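Local coordinates for cytoplasmic export protein 1 (Saccharomyces cerevisiae, PDB 3VWA), which binds tRNA and takes part in nuclear tRNA export, where it may collect tRNA from export receptors at the nuclear pore complex and deliver aminoacylated tRNA to translation, at residues A[355-358]-A[359-363]; A[399-402]-A[403-406]; A[121-125]-A[126-130]; A[151-155]-A[156-160]. All blocks are in the same frame, centred on the assembly; numbering follows the deposited sequence.

Contact 1 (A[355-358]-A[359-363])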
loop_
_atom_site.group_PDB
_atom_site.type_symbol
_atom_site.label_atom_id
_atom_site.label_comp_id
_atom_site.label_asym_id
_atom_site.label_seq_id
_atom_site.Cartn_x
_atom_site.Cartn_y
_atom_site.Cartn_z
ATOM N N ARG A 355 16.420 2.216 19.476
ATOM C CA ARG A 355 17.353 2.736 18.477
ATOM C C ARG A 355 17.166 2.085 17.113
ATOM O O ARG A 355 17.213 2.738 16.090
ATOM C CB ARG A 355 18.751 2.381 18.965
ATOM C CG ARG A 355 19.888 3.239 18.479
ATOM C CD ARG A 355 20.137 4.226 19.586
ATOM N NE ARG A 355 21.143 3.783 20.524
ATOM C CZ ARG A 355 21.322 4.289 21.743
ATOM N NH1 ARG A 355 22.281 3.791 22.524
ATOM N NH2 ARG A 355 20.552 5.278 22.198
ATOM N N GLN A 356 16.973 0.775 17.106
ATOM C CA GLN A 356 16.803 0.041 15.872
ATOM C C GLN A 356 15.472 0.372 15.157
ATOM O O GLN A 356 15.360 0.286 13.927
ATOM C CB GLN A 356 16.940 -1.462 16.197
ATOM C CG GLN A 356 18.373 -1.847 16.611
ATOM C CD GLN A 356 19.474 -1.204 15.741
ATOM O OE1 GLN A 356 19.451 -1.269 14.496
ATOM N NE2 GLN A 356 20.467 -0.595 16.406
ATOM N N VAL A 357 14.459 0.715 15.946
ATOM C CA VAL A 357 13.235 1.235 15.422
ATOM C C VAL A 357 13.485 2.569 14.694
ATOM O O VAL A 357 13.068 2.757 13.558
ATOM C CB VAL A 357 12.169 1.454 16.536
ATOM C CG1 VAL A 357 11.000 2.258 16.010
ATOM C CG2 VAL A 357 11.644 0.108 17.065
ATOM N N ARG A 358 14.106 3.492 15.409
ATOM C CA ARG A 358 14.382 4.819 14.916
ATOM C C ARG A 358 15.259 4.767 13.631
ATOM O O ARG A 358 14.961 5.472 12.679
ATOM C CB ARG A 358 15.051 5.663 16.006
ATOM C CG ARG A 358 15.458 7.048 15.511
ATOM C CD ARG A 358 14.250 7.899 15.129
ATOM N NE ARG A 358 13.425 8.242 16.300
ATOM C CZ ARG A 358 13.682 9.222 17.181
ATOM N NH1 ARG A 358 12.816 9.472 18.188
ATOM N NH2 ARG A 358 14.778 9.981 17.042
ATOM N N PHE A 359 16.291 3.923 13.577
ATOM C CA PHE A 359 17.014 3.764 12.283
ATOM C C PHE A 359 16.014 3.361 11.156
ATOM O O PHE A 359 16.077 3.827 10.001
ATOM C CB PHE A 359 18.077 2.667 12.399
ATOM C CG PHE A 359 19.370 3.091 13.087
ATOM C CD1 PHE A 359 20.199 4.086 12.537
ATOM C CD2 PHE A 359 19.797 2.441 14.264
ATOM C CE1 PHE A 359 21.410 4.428 13.162
ATOM C CE2 PHE A 359 20.983 2.809 14.899
ATOM C CZ PHE A 359 21.795 3.791 14.337
ATOM N N LEU A 360 15.082 2.459 11.490
ATOM C CA LEU A 360 14.161 2.008 10.456
ATOM C C LEU A 360 13.282 3.187 9.961
ATOM O O LEU A 360 13.051 3.312 8.730
ATOM C CB LEU A 360 13.304 0.844 10.944
ATOM C CG LEU A 360 12.208 0.393 10.004
ATOM C CD1 LEU A 360 12.629 -0.088 8.581
ATOM C CD2 LEU A 360 11.425 -0.659 10.758
ATOM N N LEU A 361 12.811 4.013 10.915
ATOM C CA LEU A 361 11.925 5.120 10.623
ATOM C C LEU A 361 12.662 6.209 9.837
ATOM O O LEU A 361 12.097 6.863 8.959
ATOM C CB LEU A 361 11.445 5.766 11.940
ATOM C CG LEU A 361 10.475 4.988 12.825
ATOM C CD1 LEU A 361 10.336 5.647 14.199
ATOM C CD2 LEU A 361 9.130 4.877 12.115
ATOM N N LEU A 362 13.932 6.417 10.176
ATOM C CA LEU A 362 14.693 7.409 9.464
ATOM C C LEU A 362 14.771 7.041 7.989
ATOM O O LEU A 362 14.593 7.916 7.165
ATOM C CB LEU A 362 16.089 7.627 10.090
ATOM C CG LEU A 362 16.177 8.253 11.462
ATOM C CD1 LEU A 362 17.629 8.231 11.915
ATOM C CD2 LEU A 362 15.653 9.676 11.584
ATOM N N ILE A 363 15.015 5.761 7.689
ATOM C CA ILE A 363 14.963 5.220 6.314
ATOM C C ILE A 363 13.671 5.477 5.559
ATOM O O ILE A 363 13.735 5.723 4.367
ATOM C CB ILE A 363 15.293 3.700 6.250
ATOM C CG1 ILE A 363 16.769 3.489 6.540
ATOM C CG2 ILE A 363 14.991 3.094 4.896
ATOM C CD1 ILE A 363 17.096 2.217 7.297
#
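Phe-359 sits one helical turn on from Arg-355, and the two side chains run side by side in the same direction, with Arg-355 CG 3.8 Å from ring atom CE2. The guanidinium is turned almost perpendicular to the ring (87°), and its NH2 forms a salt bridge with Asp-391. Gln-356 comes to the same ring from another direction: its chain bends back so that NE2 lies 3.8 Å from CE2, with the amide and ring planes 34° apart. Phe-359 CG is anti to its carbonyl carbon (chi1 -79°), which swings the ring back over the preceding turn, where CD2 comes 3.2 Å from Arg-355 O. An alanine at Phe-359 would remove the ring, and Arg-355 CG and the Gln-356 amide would probably lose their shared support and turn more freely. On another side, Val-357 CG1 and Leu-361 CD1 lie alongside each other at 3.9 Å. Arg-358 crosses Leu-362 through CD, its NH1 bonded to Phe-350 O. Such i/i+4 pairs line helix 355-368 in the probably HEAT-like helical region, one face against helix 394-407. Phe-359 N bonds Arg-355 O at 2.9 Å. The arginines lend aliphatic stems to apolar neighbours while their charged ends serve partners beyond this turn.

Contact 2 (A[399-402]-A[403-406])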
loop_
_atom_site.group_PDB
_atom_site.type_symbol
_atom_site.label_atom_id
_atom_site.label_comp_id
_atom_site.label_asym_id
_atom_site.label_seq_id
_atom_site.Cartn_x
_atom_site.Cartn_y
_atom_site.Cartn_z
ATOM N N GLN A 399 22.903 9.658 11.332
ATOM C CA GLN A 399 21.767 9.462 10.435
ATOM C C GLN A 399 20.672 10.489 10.636
ATOM O O GLN A 399 20.046 10.890 9.651
ATOM C CB GLN A 399 21.187 8.055 10.469
ATOM C CG GLN A 399 22.154 6.992 9.971
ATOM C CD GLN A 399 22.659 7.270 8.563
ATOM O OE1 GLN A 399 23.792 7.617 8.405
ATOM N NE2 GLN A 399 21.806 7.117 7.548
ATOM N N THR A 400 20.383 10.874 11.885
ATOM C CA THR A 400 19.366 11.900 12.087
ATOM C C THR A 400 19.854 13.123 11.297
ATOM O O THR A 400 19.126 13.695 10.522
ATOM C CB THR A 400 19.165 12.246 13.577
ATOM O OG1 THR A 400 18.899 11.056 14.349
ATOM C CG2 THR A 400 18.015 13.191 13.758
ATOM N N LEU A 401 21.116 13.484 11.481
ATOM C CA LEU A 401 21.679 14.635 10.831
ATOM C C LEU A 401 21.473 14.629 9.330
ATOM O O LEU A 401 20.936 15.591 8.776
ATOM C CB LEU A 401 23.137 14.816 11.217
ATOM C CG LEU A 401 23.940 15.902 10.480
ATOM C CD1 LEU A 401 23.366 17.325 10.659
ATOM C CD2 LEU A 401 25.347 15.795 11.036
ATOM N N LYS A 402 21.828 13.536 8.690
ATOM C CA LYS A 402 21.723 13.414 7.228
ATOM C C LYS A 402 20.274 13.384 6.714
ATOM O O LYS A 402 20.014 13.347 5.499
ATOM C CB LYS A 402 22.322 12.084 6.793
ATOM C CG LYS A 402 23.818 11.928 6.942
ATOM C CD LYS A 402 24.244 10.751 6.074
ATOM C CE LYS A 402 25.740 10.466 6.206
ATOM N NZ LYS A 402 26.212 9.494 5.170
ATOM N N THR A 403 19.324 13.286 7.622
ATOM C CA THR A 403 17.935 13.162 7.215
ATOM C C THR A 403 17.242 14.526 7.292
ATOM O O THR A 403 16.147 14.662 6.825
ATOM C CB THR A 403 17.241 12.100 8.128
ATOM O OG1 THR A 403 17.874 10.842 7.880
ATOM C CG2 THR A 403 15.772 11.940 7.853
ATOM N N ILE A 404 17.879 15.519 7.911
ATOM C CA ILE A 404 17.260 16.812 8.170
ATOM C C ILE A 404 16.773 17.490 6.892
ATOM O O ILE A 404 15.669 18.044 6.870
ATOM C CB ILE A 404 18.248 17.752 8.935
ATOM C CG1 ILE A 404 18.275 17.400 10.428
ATOM C CG2 ILE A 404 17.833 19.209 8.800
ATOM C CD1 ILE A 404 19.425 18.044 11.202
ATOM N N PRO A 405 17.587 17.454 5.825
ATOM C CA PRO A 405 17.134 18.089 4.607
ATOM C C PRO A 405 15.813 17.552 4.041
ATOM O O PRO A 405 15.102 18.273 3.361
ATOM C CB PRO A 405 18.259 17.787 3.627
ATOM C CG PRO A 405 19.460 17.799 4.519
ATOM C CD PRO A 405 18.984 16.992 5.710
ATOM N N CYS A 406 15.498 16.294 4.270
ATOM C CA CYS A 406 14.270 15.708 3.689
ATOM C C CYS A 406 13.020 16.135 4.470
ATOM O O CYS A 406 11.903 16.083 3.976
ATOM C CB CYS A 406 14.354 14.180 3.746
ATOM S SG CYS A 406 15.923 13.430 3.254
#
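Thr-403 turns its hydroxyl back onto Gln-399 within the first HEAT repeat, in helix 394-407. OG1 donates to Gln-399 O at 2.8 Å, the carbonyl of the preceding turn, and it gets there because chi1 of -64° sets OG1 beside its own backbone N and anti to the carbonyl carbon. The backbone is wound tightly here: Thr-403 N bonds Thr-400 O at 2.9 Å, and Ile-404 N bonds Leu-401 O at 3.2 Å, each spanning three residues and each with the donor well above the carbonyl plane. A valine at Thr-403 would keep the shape but remove the hydroxyl, and would probably leave Gln-399 O without this side-chain donor. The close-packed side is apolar. Leu-401 CD1 meets Ile-404 CD1 at 4.0 Å, and both side chains press on Leu-424 of helix 413-427; on a different face, Thr-403 lies against Phe-385 of helix 374-387. The other side is looser: Lys-402 stretches out beside Trp-438 and is partly open to solvent, as is Pro-405. Pro-405 has no N-H to give, and the helix kinks, with Cys-406 N bonded to Thr-403 O and Pro-405 CD placed 3.8 Å from Lys-402 O.

Contact 3 (A[121-125]-A[126-130])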
loop_
_atom_site.group_PDB
_atom_site.type_symbol
_atom_site.label_atom_id
_atom_site.label_comp_id
_atom_site.label_asym_id
_atom_site.label_seq_id
_atom_site.Cartn_x
_atom_site.Cartn_y
_atom_site.Cartn_z
ATOM N N GLY A 121 -18.598 -25.467 -2.129
ATOM C CA GLY A 121 -18.892 -26.472 -1.087
ATOM C C GLY A 121 -20.127 -26.122 -0.242
ATOM O O GLY A 121 -20.911 -26.999 0.114
ATOM N N PHE A 122 -20.304 -24.842 0.076
ATOM C CA PHE A 122 -21.502 -24.390 0.797
ATOM C C PHE A 122 -22.728 -24.466 -0.114
ATOM O O PHE A 122 -23.854 -24.634 0.346
ATOM C CB PHE A 122 -21.312 -22.986 1.333
ATOM C CG PHE A 122 -20.280 -22.889 2.430
ATOM C CD1 PHE A 122 -20.343 -23.720 3.552
ATOM C CD2 PHE A 122 -19.265 -21.954 2.365
ATOM C CE1 PHE A 122 -19.392 -23.628 4.575
ATOM C CE2 PHE A 122 -18.324 -21.852 3.374
ATOM C CZ PHE A 122 -18.381 -22.693 4.487
ATOM N N LEU A 123 -22.491 -24.399 -1.418
ATOM C CA LEU A 123 -23.573 -24.390 -2.376
ATOM C C LEU A 123 -24.010 -25.760 -2.843
ATOM O O LEU A 123 -24.873 -25.862 -3.726
ATOM C CB LEU A 123 -23.138 -23.584 -3.595
ATOM C CG LEU A 123 -23.275 -22.067 -3.559
ATOM C CD1 LEU A 123 -22.767 -21.523 -4.889
ATOM C CD2 LEU A 123 -24.730 -21.655 -3.361
ATOM N N LYS A 124 -23.432 -26.817 -2.285
ATOM C CA LYS A 124 -23.530 -28.151 -2.916
ATOM C C LYS A 124 -24.949 -28.721 -3.075
ATOM O O LYS A 124 -25.196 -29.486 -4.011
ATOM C CB LYS A 124 -22.618 -29.174 -2.222
ATOM C CG LYS A 124 -23.046 -29.550 -0.827
ATOM C CD LYS A 124 -22.121 -30.650 -0.326
ATOM C CE LYS A 124 -22.029 -30.662 1.193
ATOM N NZ LYS A 124 -20.962 -31.641 1.576
ATOM N N ASN A 125 -25.849 -28.347 -2.160
ATOM C CA ASN A 125 -27.288 -28.632 -2.247
ATOM C C ASN A 125 -28.000 -27.824 -3.334
ATOM O O ASN A 125 -29.169 -28.113 -3.651
ATOM C CB ASN A 125 -27.991 -28.310 -0.908
ATOM C CG ASN A 125 -27.504 -29.177 0.244
ATOM O OD1 ASN A 125 -27.058 -30.300 0.046
ATOM N ND2 ASN A 125 -27.571 -28.641 1.450
ATOM N N PHE A 126 -27.334 -26.803 -3.878
ATOM C CA PHE A 126 -27.960 -25.953 -4.903
ATOM C C PHE A 126 -27.308 -26.216 -6.250
ATOM O O PHE A 126 -26.241 -26.830 -6.314
ATOM C CB PHE A 126 -27.846 -24.461 -4.558
ATOM C CG PHE A 126 -28.607 -24.041 -3.314
ATOM C CD1 PHE A 126 -29.956 -23.729 -3.377
ATOM C CD2 PHE A 126 -27.967 -23.909 -2.088
ATOM C CE1 PHE A 126 -30.657 -23.315 -2.256
ATOM C CE2 PHE A 126 -28.667 -23.489 -0.951
ATOM C CZ PHE A 126 -30.015 -23.189 -1.039
ATOM N N VAL A 127 -27.987 -25.819 -7.330
ATOM C CA VAL A 127 -27.354 -25.705 -8.645
ATOM C C VAL A 127 -27.109 -24.231 -8.851
ATOM O O VAL A 127 -27.959 -23.397 -8.479
ATOM C CB VAL A 127 -28.257 -26.159 -9.810
ATOM C CG1 VAL A 127 -27.430 -26.318 -11.102
ATOM C CG2 VAL A 127 -28.956 -27.453 -9.473
ATOM N N LEU A 128 -25.965 -23.905 -9.444
ATOM C CA LEU A 128 -25.613 -22.501 -9.651
ATOM C C LEU A 128 -25.879 -22.208 -11.090
ATOM O O LEU A 128 -26.667 -21.327 -11.394
ATOM C CB LEU A 128 -24.152 -22.204 -9.279
ATOM C CG LEU A 128 -23.728 -20.788 -8.811
ATOM C CD1 LEU A 128 -22.271 -20.471 -9.109
ATOM C CD2 LEU A 128 -24.640 -19.632 -9.267
ATOM N N GLY A 129 -25.193 -22.940 -11.968
ATOM C CA GLY A 129 -25.511 -22.982 -13.371
ATOM C C GLY A 129 -24.935 -21.897 -14.234
ATOM O O GLY A 129 -24.904 -22.031 -15.480
ATOM N N THR A 130 -24.449 -20.836 -13.588
ATOM C CA THR A 130 -24.027 -19.608 -14.270
ATOM C C THR A 130 -22.496 -19.340 -14.181
ATOM O O THR A 130 -22.047 -18.238 -14.522
ATOM C CB THR A 130 -24.724 -18.402 -13.619
ATOM O OG1 THR A 130 -24.252 -18.310 -12.257
ATOM C CG2 THR A 130 -26.353 -18.509 -13.700
#
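Leu-123 O receives the backbone N-H of Phe-126 at 2.6 Å, a short bond with an N-H...O angle of 154° that closes a type I beta turn. The donor stands above the carbonyl plane rather than in it. The same oxygen also lies at the edge of the Phe-126 ring, near its plane and 4.0 Å from CD2. The ring comes beside the turn because chi1 of -65° holds CG next to the backbone N. Leu-123 meets it through CD2, 4.1 Å from Phe-126 CD2, and the two side chains cross at about a right angle. The other branch, CD1, reaches Leu-128 CG at 4.1 Å, so one forked leucine touches both the last residue of the turn and Leu-128 beyond it. The turn joins helix 106-122 to strand 126-127. In the kinase-like domain this is probably the passage from helix αE into the catalytic-loop region. In keeping with that, the backbone amides of Leu-128 and Gly-129 are bonded to the carboxylate of Asp-187 at the start of helix 186-198, much as the αF aspartate holds this loop in protein kinases. The ring of Phe-126 also packs on Leu-65. The chemistry splits cleanly: one backbone bond sets the change of direction, and the apolar branches of Leu-123, itself buried, fill the inner side, while Lys-124 and Asn-125 at the turn's corners are exposed.

Contact 4 (A[151-155]-A[156-160])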
loop_
_atom_site.group_PDB
_atom_site.type_symbol
_atom_site.label_atom_id
_atom_site.label_comp_id
_atom_site.label_asym_id
_atom_site.label_seq_id
_atom_site.Cartn_x
_atom_site.Cartn_y
_atom_site.Cartn_z
ATOM N N LEU A 151 -30.004 -18.484 -12.254
ATOM C CA LEU A 151 -30.470 -19.845 -12.489
ATOM C C LEU A 151 -30.531 -20.651 -11.188
ATOM O O LEU A 151 -30.958 -21.784 -11.169
ATOM C CB LEU A 151 -29.515 -20.526 -13.486
ATOM C CG LEU A 151 -29.585 -20.065 -14.948
ATOM C CD1 LEU A 151 -28.695 -20.977 -15.784
ATOM C CD2 LEU A 151 -31.008 -20.138 -15.473
ATOM N N CYS A 152 -30.074 -20.054 -10.101
ATOM C CA CYS A 152 -29.856 -20.788 -8.875
ATOM C C CYS A 152 -31.147 -21.358 -8.288
ATOM O O CYS A 152 -32.147 -20.641 -8.084
ATOM C CB CYS A 152 -29.209 -19.868 -7.850
ATOM S SG CYS A 152 -28.858 -20.711 -6.303
ATOM N N SER A 153 -31.101 -22.643 -8.001
ATOM C CA SER A 153 -32.201 -23.357 -7.326
ATOM C C SER A 153 -31.672 -24.564 -6.505
ATOM O O SER A 153 -30.541 -25.057 -6.709
ATOM C CB SER A 153 -33.274 -23.816 -8.342
ATOM O OG SER A 153 -32.772 -23.826 -9.686
ATOM N N SER A 154 -32.501 -25.011 -5.571
ATOM C CA SER A 154 -32.228 -26.166 -4.741
ATOM C C SER A 154 -32.315 -27.458 -5.545
ATOM O O SER A 154 -33.099 -27.578 -6.486
ATOM C CB SER A 154 -33.226 -26.202 -3.582
ATOM O OG SER A 154 -32.906 -27.248 -2.668
ATOM N N LYS A 155 -31.500 -28.437 -5.202
ATOM C CA LYS A 155 -31.548 -29.667 -5.963
ATOM C C LYS A 155 -32.753 -30.514 -5.543
ATOM O O LYS A 155 -33.275 -31.298 -6.346
ATOM C CB LYS A 155 -30.216 -30.406 -5.855
ATOM C CG LYS A 155 -29.083 -29.654 -6.557
ATOM C CD LYS A 155 -27.723 -30.173 -6.162
ATOM C CE LYS A 155 -26.922 -30.553 -7.393
ATOM N NZ LYS A 155 -26.400 -31.942 -7.210
ATOM N N GLU A 156 -33.235 -30.306 -4.315
ATOM C CA GLU A 156 -34.326 -31.134 -3.782
ATOM C C GLU A 156 -35.642 -30.831 -4.474
ATOM O O GLU A 156 -36.130 -29.688 -4.458
ATOM C CB GLU A 156 -34.454 -31.020 -2.255
ATOM C CG GLU A 156 -34.685 -29.606 -1.744
ATOM C CD GLU A 156 -34.269 -29.419 -0.293
ATOM O OE1 GLU A 156 -33.081 -29.654 0.029
ATOM O OE2 GLU A 156 -35.132 -29.010 0.514
ATOM N N GLY A 157 -36.191 -31.867 -5.107
ATOM C CA GLY A 157 -37.454 -31.772 -5.806
ATOM C C GLY A 157 -37.295 -30.889 -7.013
ATOM O O GLY A 157 -38.018 -29.897 -7.169
ATOM N N LEU A 158 -36.338 -31.230 -7.860
ATOM C CA LEU A 158 -35.990 -30.349 -8.948
ATOM C C LEU A 158 -36.070 -31.088 -10.246
ATOM O O LEU A 158 -35.455 -32.142 -10.431
ATOM C CB LEU A 158 -34.603 -29.726 -8.717
ATOM C CG LEU A 158 -33.917 -28.636 -9.543
ATOM C CD1 LEU A 158 -32.819 -29.214 -10.423
ATOM C CD2 LEU A 158 -34.843 -27.737 -10.338
ATOM N N SER A 159 -36.851 -30.517 -11.149
ATOM C CA SER A 159 -37.090 -31.110 -12.428
ATOM C C SER A 159 -35.967 -30.695 -13.365
ATOM O O SER A 159 -35.816 -29.511 -13.684
ATOM C CB SER A 159 -38.459 -30.649 -12.937
ATOM O OG SER A 159 -38.388 -30.406 -14.324
ATOM N N ALA A 160 -35.165 -31.672 -13.767
ATOM C CA ALA A 160 -34.149 -31.490 -14.792
ATOM C C ALA A 160 -34.720 -30.770 -16.006
ATOM O O ALA A 160 -34.084 -29.867 -16.587
ATOM C CB ALA A 160 -33.608 -32.849 -15.220
HETATM O O HOH W 1 -31.478 -29.551 -2.209
#
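The carboxylate of Glu-156 lies with one face toward Ser-154, whose OG stands over it 3.5 Å from CD. A water molecule ties the two together from nearer the plane of the group. It donates to Glu-156 OE1 at 2.8 Å, accepts from Glu-156 N at 2.8 Å and bonds Ser-154 OG at 2.7 Å, so three polar atoms hold it at this surface. Glu-156 CG takes the crowded position between backbone N and carbonyl carbon (chi1 58°), which folds the side chain back over the serine and brings CG within 3.1 Å of Ser-154 OG. The chain then turns at Gly-157, where phi is positive, and Leu-158 comes back over the carbonyls just passed: CB lies 3.1 Å from Lys-155 O and CG 3.3 Å from Ser-154 O. The strand 153-154 and the loop after it belong to the kinase-like domain and probably correspond to the early part of the activation segment in true kinases. The loop ends at Ser-159, the N-cap residue of helix 160-174, whose OG accepts from Glu-162 N. At the other end, Ser-153 OG donates to Leu-151 O at 3.1 Å and is also bonded by Arg-166 NH1 from that helix. Leu-158, partly exposed, leans on Pro-183, and the Lys-155 side chain touches Asn-184.

Overall arrangement
From the N terminus the order is contact 3, contact 4, contact 1, contact 2. Each is a local turn of continuous chain, all four run in series, and none nests within or crosses another. Contacts 3 and 4 lie in the kinase-like domain with centres 10 Å apart, joined by the two-stranded antiparallel sheet of 126-127 and 153-154, where Val-127 N to Ser-153 O is a probable hydrogen bond of 2.7 Å. Contacts 1 and 2 belong to the helical part toward the C terminus, on the opposite side of the chain's centre; Leu-362 of helix 355-368 packs there on Gln-399 and Thr-400 of helix 394-407. The two pairs are separate, their centres 52 to 69 Å apart.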